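Local structure of McyG protein (Microcystis aeruginosa PCC 7806, 4R0M) at residues Pro332-Thr337 and Ser341-Ser346. The protein is an adenylation–peptidyl carrier didomain of microcystin synthetase that binds phenylalanyl-adenylate and probably activates the starter acid for loading onto its carrier domain. Residues are numbered along the deposited sequence; the frame is centred on the assembly and turned at random.
With FA5 (adenosine-5'-[phenylalaninyl-phosphate]), chain C.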
ATOM      1  N   PRO A 332      -3.585  14.227   0.995  1.00 36.16           N
ATOM      2  CA  PRO A 332      -4.043  13.183   0.081  1.00 35.84           C
ATOM      3  C   PRO A 332      -3.126  13.106  -1.137  1.00 35.54           C
ATOM      4  O   PRO A 332      -2.719  14.138  -1.667  1.00 36.43           O
ATOM      5  CB  PRO A 332      -5.450  13.644  -0.323  1.00 36.12           C
ATOM      6  CG  PRO A 332      -5.555  15.065   0.115  1.00 36.71           C
ATOM      7  CD  PRO A 332      -4.649  15.199   1.294  1.00 36.31           C
ATOM      8  N   ALA A 333      -2.792  11.894  -1.565  1.00 34.72           N
ATOM      9  CA  ALA A 333      -1.825  11.712  -2.642  1.00 33.71           C
ATOM     10  C   ALA A 333      -2.177  10.521  -3.520  1.00 33.52           C
ATOM     11  O   ALA A 333      -2.889   9.615  -3.093  1.00 33.76           O
ATOM     12  CB  ALA A 333      -0.430  11.539  -2.063  1.00 33.42           C
ATOM     13  N   PHE A 334      -1.675  10.531  -4.750  1.00 32.99           N
ATOM     14  CA  PHE A 334      -1.771   9.359  -5.608  1.00 32.67           C
ATOM     15  C   PHE A 334      -0.399   8.739  -5.842  1.00 32.82           C
ATOM     16  O   PHE A 334       0.593   9.445  -6.040  1.00 33.45           O
ATOM     17  CB  PHE A 334      -2.438   9.690  -6.946  1.00 32.38           C
ATOM     18  CG  PHE A 334      -2.524   8.515  -7.883  1.00 32.05           C
ATOM     19  CD1 PHE A 334      -3.510   7.548  -7.722  1.00 31.97           C
ATOM     20  CD2 PHE A 334      -1.608   8.370  -8.919  1.00 31.81           C
ATOM     21  CE1 PHE A 334      -3.584   6.460  -8.582  1.00 31.61           C
ATOM     22  CE2 PHE A 334      -1.672   7.283  -9.777  1.00 31.75           C
ATOM     23  CZ  PHE A 334      -2.664   6.329  -9.610  1.00 31.79           C
ATOM     24  N   GLY A 335      -0.363   7.413  -5.815  1.00 32.24           N
ATOM     25  CA  GLY A 335       0.839   6.659  -6.127  1.00 31.58           C
ATOM     26  C   GLY A 335       0.510   5.206  -6.401  1.00 31.14           C
ATOM     27  O   GLY A 335      -0.623   4.763  -6.196  1.00 30.83           O
HETATM   28  N   MSE A 336       1.506   4.468  -6.881  1.00 30.70           N
HETATM   29  CA  MSE A 336       1.359   3.040  -7.156  1.00 30.65           C
HETATM   30  C   MSE A 336       2.719   2.409  -7.157  1.00 30.39           C
HETATM   31  O   MSE A 336       3.737   3.109  -7.143  1.00 30.31           O
HETATM   32  CB  MSE A 336       0.629   2.795  -8.481  1.00 31.01           C
HETATM   33  CG  MSE A 336       1.295   3.418  -9.703  1.00 31.50           C
HETATM   34 SE   MSE A 336      -0.051   3.698 -11.117  1.00 32.69          SE
HETATM   35  CE  MSE A 336      -0.718   1.851 -11.295  1.00 31.88           C
ATOM     36  N   THR A 337       2.746   1.079  -7.167  1.00 30.03           N
ATOM     37  CA  THR A 337       3.991   0.321  -7.254  1.00 29.93           C
ATOM     38  C   THR A 337       4.769   0.702  -8.515  1.00 30.06           C
ATOM     39  O   THR A 337       5.997   0.814  -8.487  1.00 30.22           O
ATOM     40  CB  THR A 337       3.715  -1.198  -7.231  1.00 29.51           C
ATOM     41  OG1 THR A 337       2.935  -1.519  -6.071  1.00 29.77           O
ATOM     42  CG2 THR A 337       5.008  -1.992  -7.195  1.00 28.69           C
ATOM     43  N   SER A 341       5.635   4.322  -5.419  1.00 31.31           N
ATOM     44  CA  SER A 341       4.666   5.012  -4.550  1.00 31.60           C
ATOM     45  C   SER A 341       4.308   6.412  -5.079  1.00 31.77           C
ATOM     46  O   SER A 341       4.097   6.577  -6.283  1.00 32.24           O
ATOM     47  CB  SER A 341       5.088   5.012  -3.066  1.00 31.65           C
ATOM     48  OG  SER A 341       6.089   5.975  -2.792  1.00 32.42           O
ATOM     49  N   GLY A 342       4.244   7.402  -4.185  1.00 31.54           N
ATOM     50  CA  GLY A 342       3.734   8.743  -4.501  1.00 31.37           C
ATOM     51  C   GLY A 342       4.236   9.395  -5.775  1.00 31.37           C
ATOM     52  O   GLY A 342       5.440   9.444  -6.021  1.00 32.12           O
ATOM     53  N   ILE A 343       3.303   9.893  -6.587  1.00 31.36           N
ATOM     54  CA  ILE A 343       3.632  10.605  -7.827  1.00 31.11           C
ATOM     55  C   ILE A 343       2.961  11.986  -7.902  1.00 31.75           C
ATOM     56  O   ILE A 343       3.482  12.895  -8.555  1.00 31.86           O
ATOM     57  CB  ILE A 343       3.328   9.760  -9.091  1.00 30.98           C
ATOM     58  CG1 ILE A 343       3.968  10.394 -10.334  1.00 30.75           C
ATOM     59  CG2 ILE A 343       1.828   9.546  -9.269  1.00 30.71           C
ATOM     60  CD1 ILE A 343       4.020   9.495 -11.549  1.00 30.94           C
ATOM     61  N   THR A 344       1.809  12.134  -7.245  1.00 31.29           N
ATOM     62  CA  THR A 344       1.187  13.445  -7.057  1.00 31.60           C
ATOM     63  C   THR A 344       0.984  13.697  -5.566  1.00 31.86           C
ATOM     64  O   THR A 344       0.754  12.761  -4.801  1.00 31.67           O
ATOM     65  CB  THR A 344      -0.168  13.600  -7.796  1.00 31.92           C
ATOM     66  OG1 THR A 344      -1.173  12.808  -7.150  1.00 32.90           O
ATOM     67  CG2 THR A 344      -0.062  13.204  -9.267  1.00 31.44           C
ATOM     68  N   TRP A 345       1.080  14.961  -5.158  1.00 32.25           N
ATOM     69  CA  TRP A 345       0.919  15.335  -3.755  1.00 33.04           C
ATOM     70  C   TRP A 345       0.038  16.539  -3.631  1.00 34.65           C
ATOM     71  O   TRP A 345       0.209  17.518  -4.361  1.00 35.26           O
ATOM     72  CB  TRP A 345       2.273  15.624  -3.108  1.00 31.77           C
ATOM     73  CG  TRP A 345       3.275  14.499  -3.234  1.00 30.85           C
ATOM     74  CD1 TRP A 345       4.271  14.355  -4.194  1.00 30.51           C
ATOM     75  CD2 TRP A 345       3.410  13.319  -2.367  1.00 30.29           C
ATOM     76  NE1 TRP A 345       4.990  13.207  -3.986  1.00 30.52           N
ATOM     77  CE2 TRP A 345       4.526  12.538  -2.910  1.00 30.27           C
ATOM     78  CE3 TRP A 345       2.747  12.850  -1.239  1.00 29.99           C
ATOM     79  CZ2 TRP A 345       4.940  11.346  -2.332  1.00 29.98           C
ATOM     80  CZ3 TRP A 345       3.172  11.646  -0.666  1.00 29.40           C
ATOM     81  CH2 TRP A 345       4.241  10.913  -1.203  1.00 29.56           C
ATOM     82  N   SER A 346      -0.918  16.477  -2.708  1.00 35.44           N
ATOM     83  CA  SER A 346      -1.777  17.615  -2.412  1.00 36.83           C
ATOM     84  C   SER A 346      -0.974  18.699  -1.703  1.00 38.40           C
ATOM     85  O   SER A 346      -0.008  18.402  -0.994  1.00 38.45           O
ATOM     86  CB  SER A 346      -2.957  17.180  -1.539  1.00 36.91           C
ATOM     87  OG  SER A 346      -3.793  18.274  -1.202  1.00 36.92           O
TER
HETATM   88  C   FA5 C 701      -0.344   1.363  -3.583  0.60 33.90           C
HETATM   89  O   FA5 C 701      -1.361   1.065  -2.969  0.60 34.65           O
HETATM   90  CA  FA5 C 701       0.159   2.783  -3.567  1.00 34.42           C
HETATM   91  N   FA5 C 701      -0.990   3.585  -3.915  1.00 36.01           N
HETATM   92  CB  FA5 C 701       0.661   3.211  -2.181  1.00 35.54           C
HETATM   93  CG  FA5 C 701       1.074   4.671  -1.954  1.00 35.30           C
HETATM   94  CD1 FA5 C 701       0.721   5.724  -2.800  1.00 35.37           C
HETATM   95  CD2 FA5 C 701       1.841   4.978  -0.822  1.00 35.43           C
HETATM   96  CE1 FA5 C 701       1.130   7.035  -2.527  1.00 35.06           C
HETATM   97  CE2 FA5 C 701       2.250   6.285  -0.535  1.00 34.98           C
HETATM   98  CZ  FA5 C 701       1.893   7.322  -1.395  1.00 35.11           C
HETATM   99  P   FA5 C 701      -0.435  -0.756  -5.286  1.00 31.13           P
HETATM  100  OP1 FA5 C 701      -0.790  -1.960  -4.455  1.00 32.33           O
HETATM  101  OP2 FA5 C 701       0.388  -0.953  -6.534  1.00 31.12           O
HETATM  102  OP3 FA5 C 701       0.338   0.317  -4.344  0.60 32.75           O
HETATM  103  O5' FA5 C 701      -1.831  -0.063  -5.698  1.00 31.02           O
HETATM  104  C5' FA5 C 701      -1.903   1.077  -6.550  1.00 30.16           C
HETATM  105  C4' FA5 C 701      -3.371   1.406  -6.778  1.00 29.90           C
HETATM  106  O4' FA5 C 701      -4.021   1.831  -5.575  1.00 29.53           O
HETATM  107  C3' FA5 C 701      -3.576   2.552  -7.748  1.00 29.97           C
HETATM  108  O3' FA5 C 701      -3.493   2.126  -9.107  1.00 30.72           O
HETATM  109  C2' FA5 C 701      -4.966   3.022  -7.384  1.00 30.42           C
HETATM  110  O2' FA5 C 701      -5.955   2.211  -8.028  1.00 30.32           O
HETATM  111  C1' FA5 C 701      -5.044   2.780  -5.892  1.00 30.19           C
HETATM  112  N9  FA5 C 701      -4.800   4.066  -5.188  1.00 31.15           N
HETATM  113  C8  FA5 C 701      -3.649   4.431  -4.595  1.00 31.08           C
HETATM  114  N7  FA5 C 701      -3.744   5.662  -4.036  1.00 31.43           N
HETATM  115  C5  FA5 C 701      -4.986   6.116  -4.277  1.00 31.59           C
HETATM  116  C6  FA5 C 701      -5.758   7.347  -3.970  1.00 31.76           C
HETATM  117  N6  FA5 C 701      -5.204   8.367  -3.276  1.00 32.13           N
HETATM  118  N1  FA5 C 701      -7.038   7.421  -4.409  1.00 31.88           N
HETATM  119  C2  FA5 C 701      -7.606   6.415  -5.107  1.00 31.82           C
HETATM  120  N3  FA5 C 701      -6.969   5.270  -5.415  1.00 31.55           N
HETATM  121  C4  FA5 C 701      -5.679   5.063  -5.039  1.00 31.51           C
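Phe-334 and Ile-343 run alongside each other from neighbouring strands of a beta hairpin, Ile-343 CG2 meeting the ring edge at CD2 (3.6 Å). Phe-334 CG stands anti to its own N (chi1 178°), which places the flat ring between this methyl and the adenosine of the bound phenylalanyl-adenylate, with CE1 3.9 Å from ribose C2'. An alanine here would remove the ring and is likely to open a gap between Ile-343 CG2 and the ribose, both losing the ring's apolar contact. The backbone forms a classic beta bulge: Phe-334 O accepts from Ile-343 N (2.8 Å, in the carbonyl plane) and from Thr-344 N. On the other side of the sheet the small Ala-333 fits against the Trp-345 indole, CB to CE3 3.5 Å. Gly-335 suits its place because a CB would strike the backbone of Ser-341 and Gly-342; its O takes the ligand's amino N at 2.6 Å. Thr-337 offers both N and OG1 to phosphate oxygen OP2. Thr-344 suits its place because its OG1 hydrogen-bonds Leu-363 O and also accepts a weak bond from Phe-334 N. The hairpin lies within the mixed sheet of the AMP-binding domain, flanked by strands 300-303 and 365-366; helix 196-210 packs against Trp-345, while strand 388-394 covers Phe-334 and Ile-343.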